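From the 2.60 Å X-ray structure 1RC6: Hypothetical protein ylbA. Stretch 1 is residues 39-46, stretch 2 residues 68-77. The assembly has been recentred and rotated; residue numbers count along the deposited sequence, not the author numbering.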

# COMPACT_ATOMS: atom_id res chain seq x y z
N ILE A 39 -14.22 11.55 0.70
CA ILE A 39 -13.14 12.39 0.21
C ILE A 39 -13.53 13.06 -1.10
O ILE A 39 -13.84 12.39 -2.08
N PRO A 40 -13.52 14.40 -1.13
CA PRO A 40 -13.88 15.09 -2.37
C PRO A 40 -13.08 14.57 -3.58
O PRO A 40 -11.87 14.34 -3.50
N GLY A 41 -13.78 14.36 -4.69
CA GLY A 41 -13.15 13.84 -5.89
C GLY A 41 -13.41 12.35 -6.06
O GLY A 41 -13.32 11.83 -7.16
N PHE A 42 -13.72 11.66 -4.98
CA PHE A 42 -13.98 10.23 -5.09
C PHE A 42 -15.49 10.00 -5.26
O PHE A 42 -16.28 10.32 -4.37
N GLU A 43 -15.87 9.45 -6.41
CA GLU A 43 -17.28 9.20 -6.70
C GLU A 43 -17.57 7.72 -6.81
O GLU A 43 -16.72 6.93 -7.24
N ASN A 44 -18.78 7.34 -6.41
CA ASN A 44 -19.23 5.96 -6.48
C ASN A 44 -18.22 4.91 -6.02
O ASN A 44 -17.94 3.95 -6.75
N CYS A 45 -17.71 5.07 -4.80
CA CYS A 45 -16.73 4.14 -4.25
C CYS A 45 -16.57 4.41 -2.76
O CYS A 45 -16.80 5.53 -2.31
N ASP A 46 -16.16 3.39 -2.02
CA ASP A 46 -15.95 3.53 -0.58
C ASP A 46 -14.46 3.75 -0.32
O ASP A 46 -13.65 2.87 -0.61
N GLN A 68 -19.46 0.74 -9.67
CA GLN A 68 -19.59 1.09 -11.08
C GLN A 68 -19.32 2.58 -11.27
O GLN A 68 -19.99 3.42 -10.67
N ASN A 69 -18.33 2.89 -12.10
CA ASN A 69 -17.94 4.27 -12.38
C ASN A 69 -17.28 4.91 -11.18
O ASN A 69 -17.16 6.14 -11.11
N GLY A 70 -16.84 4.09 -10.25
CA GLY A 70 -16.19 4.60 -9.07
C GLY A 70 -14.74 4.90 -9.39
O GLY A 70 -14.10 4.16 -10.14
N GLY A 71 -14.23 5.98 -8.82
CA GLY A 71 -12.86 6.35 -9.05
C GLY A 71 -12.71 7.83 -8.79
O GLY A 71 -13.53 8.43 -8.07
N ASN A 72 -11.68 8.43 -9.37
CA ASN A 72 -11.45 9.85 -9.20
C ASN A 72 -11.06 10.42 -10.54
O ASN A 72 -9.99 10.14 -11.07
N GLN A 73 -11.97 11.21 -11.08
CA GLN A 73 -11.78 11.84 -12.37
C GLN A 73 -11.22 13.24 -12.21
O GLN A 73 -10.85 13.89 -13.17
N GLN A 74 -11.14 13.69 -10.97
CA GLN A 74 -10.65 15.02 -10.68
C GLN A 74 -9.14 15.14 -10.67
O GLN A 74 -8.61 16.20 -10.97
N GLY A 75 -8.45 14.06 -10.34
CA GLY A 75 -7.00 14.13 -10.29
C GLY A 75 -6.56 13.94 -8.85
O GLY A 75 -6.81 14.80 -8.00
N PHE A 76 -5.90 12.82 -8.58
CA PHE A 76 -5.45 12.48 -7.24
C PHE A 76 -4.23 13.20 -6.70
O PHE A 76 -4.27 13.75 -5.58
N GLY A 77 -3.14 13.21 -7.45
CA GLY A 77 -1.93 13.86 -6.95
C GLY A 77 -1.95 15.22 -6.24
O GLY A 77 -2.78 15.49 -5.37

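The contact between residues 39-46 and 68-77 illustrates how a short antiparallel pairing can be held by backbone hydrogen bonds at its centre while a few side chains, chiefly aromatic and amide, close around it. Glu43 and Gly71 form the hydrogen-bonded pair, with Glu43 N to Gly71 O at 3.0 Å and Gly71 N to Glu43 O at 3.1 Å. Beside this pair, Gly70 allows a close approach: its CA lies 3.0 Å from Asn44 O, and a CB on Gly70 would clash with that oxygen.

Phe42 and Asn72 project from the same face of the sheet. Phe42, in the m rotamer, presents one ring face to the amide of Asn72, with CE1 3.3 Å from ND2, while its edge meets Phe76 (chi1 t), CZ to CD1 at 4.1 Å. Asn72, also t, is anchored within its own stretch: its OD1 accepts a hydrogen bond from Gly75 N at 2.8 Å and a weak one from Gln74 N at 2.9 Å, which ties the side chain to the backbone two and three residues further on.

The extended Gln74 (t, t) brings OE1 to 3.8 Å from Gly41 CA. Asn44 (m) points toward the partner, its CB 3.6 Å from Gln68 O, whereas Glu43 (m, m) starts out on the face opposite Phe42 and Asn72.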

# COMPACT_ATOMS: atom_id res chain seq x y z
CB ILE A 39 -11.86 11.57 -0.04
CG1 ILE A 39 -11.46 10.83 1.24
CG2 ILE A 39 -10.73 12.49 -0.48
CD1 ILE A 39 -10.28 9.88 1.05
CB PRO A 40 -13.60 16.56 -2.05
CG PRO A 40 -12.56 16.50 -0.97
CD PRO A 40 -13.04 15.35 -0.11
CB PHE A 42 -13.41 9.49 -3.88
CG PHE A 42 -11.89 9.51 -3.80
CD1 PHE A 42 -11.21 10.71 -3.51
CD2 PHE A 42 -11.14 8.35 -4.01
CE1 PHE A 42 -9.80 10.74 -3.44
CE2 PHE A 42 -9.73 8.37 -3.95
CZ PHE A 42 -9.06 9.57 -3.66
CB GLU A 43 -17.66 9.85 -8.03
CG GLU A 43 -17.27 11.29 -8.16
CD GLU A 43 -18.07 12.19 -7.25
OE1 GLU A 43 -17.84 13.42 -7.29
OE2 GLU A 43 -18.92 11.65 -6.51
CB ASN A 44 -19.67 5.66 -7.91
CG ASN A 44 -20.59 6.72 -8.45
OD1 ASN A 44 -21.58 7.07 -7.82
ND2 ASN A 44 -20.28 7.23 -9.63
CB CYS A 45 -15.37 4.36 -4.91
SG CYS A 45 -14.66 5.97 -4.46
CB ASP A 46 -16.41 2.28 0.16
CG ASP A 46 -17.87 1.98 -0.05
OD1 ASP A 46 -18.66 2.95 -0.07
OD2 ASP A 46 -18.23 0.78 -0.19
CB GLN A 68 -20.99 0.74 -11.57
CG GLN A 68 -21.35 -0.68 -11.27
CD GLN A 68 -22.69 -1.07 -11.82
OE1 GLN A 68 -23.61 -0.24 -11.92
NE2 GLN A 68 -22.84 -2.34 -12.16
CB ASN A 69 -19.15 5.10 -12.79
CG ASN A 69 -19.68 4.69 -14.14
OD1 ASN A 69 -20.53 3.80 -14.24
ND2 ASN A 69 -19.18 5.33 -15.20
CB ASN A 72 -10.33 10.08 -8.18
CG ASN A 72 -10.17 11.54 -7.82
OD1 ASN A 72 -9.97 12.39 -8.69
ND2 ASN A 72 -10.26 11.83 -6.53
CB GLN A 73 -13.12 11.89 -13.10
CG GLN A 73 -13.77 10.53 -13.27
CD GLN A 73 -13.16 9.74 -14.41
OE1 GLN A 73 -11.95 9.58 -14.49
NE2 GLN A 73 -14.01 9.25 -15.30
CB GLN A 74 -11.20 15.48 -9.34
CG GLN A 74 -10.59 16.76 -8.82
CD GLN A 74 -11.22 17.17 -7.50
OE1 GLN A 74 -12.44 17.30 -7.40
NE2 GLN A 74 -10.39 17.39 -6.48
CB PHE A 76 -5.24 10.97 -7.14
CG PHE A 76 -4.72 10.51 -5.80
CD1 PHE A 76 -5.35 10.91 -4.63
CD2 PHE A 76 -3.60 9.69 -5.72
CE1 PHE A 76 -4.87 10.49 -3.38
CE2 PHE A 76 -3.12 9.25 -4.48
CZ PHE A 76 -3.75 9.65 -3.31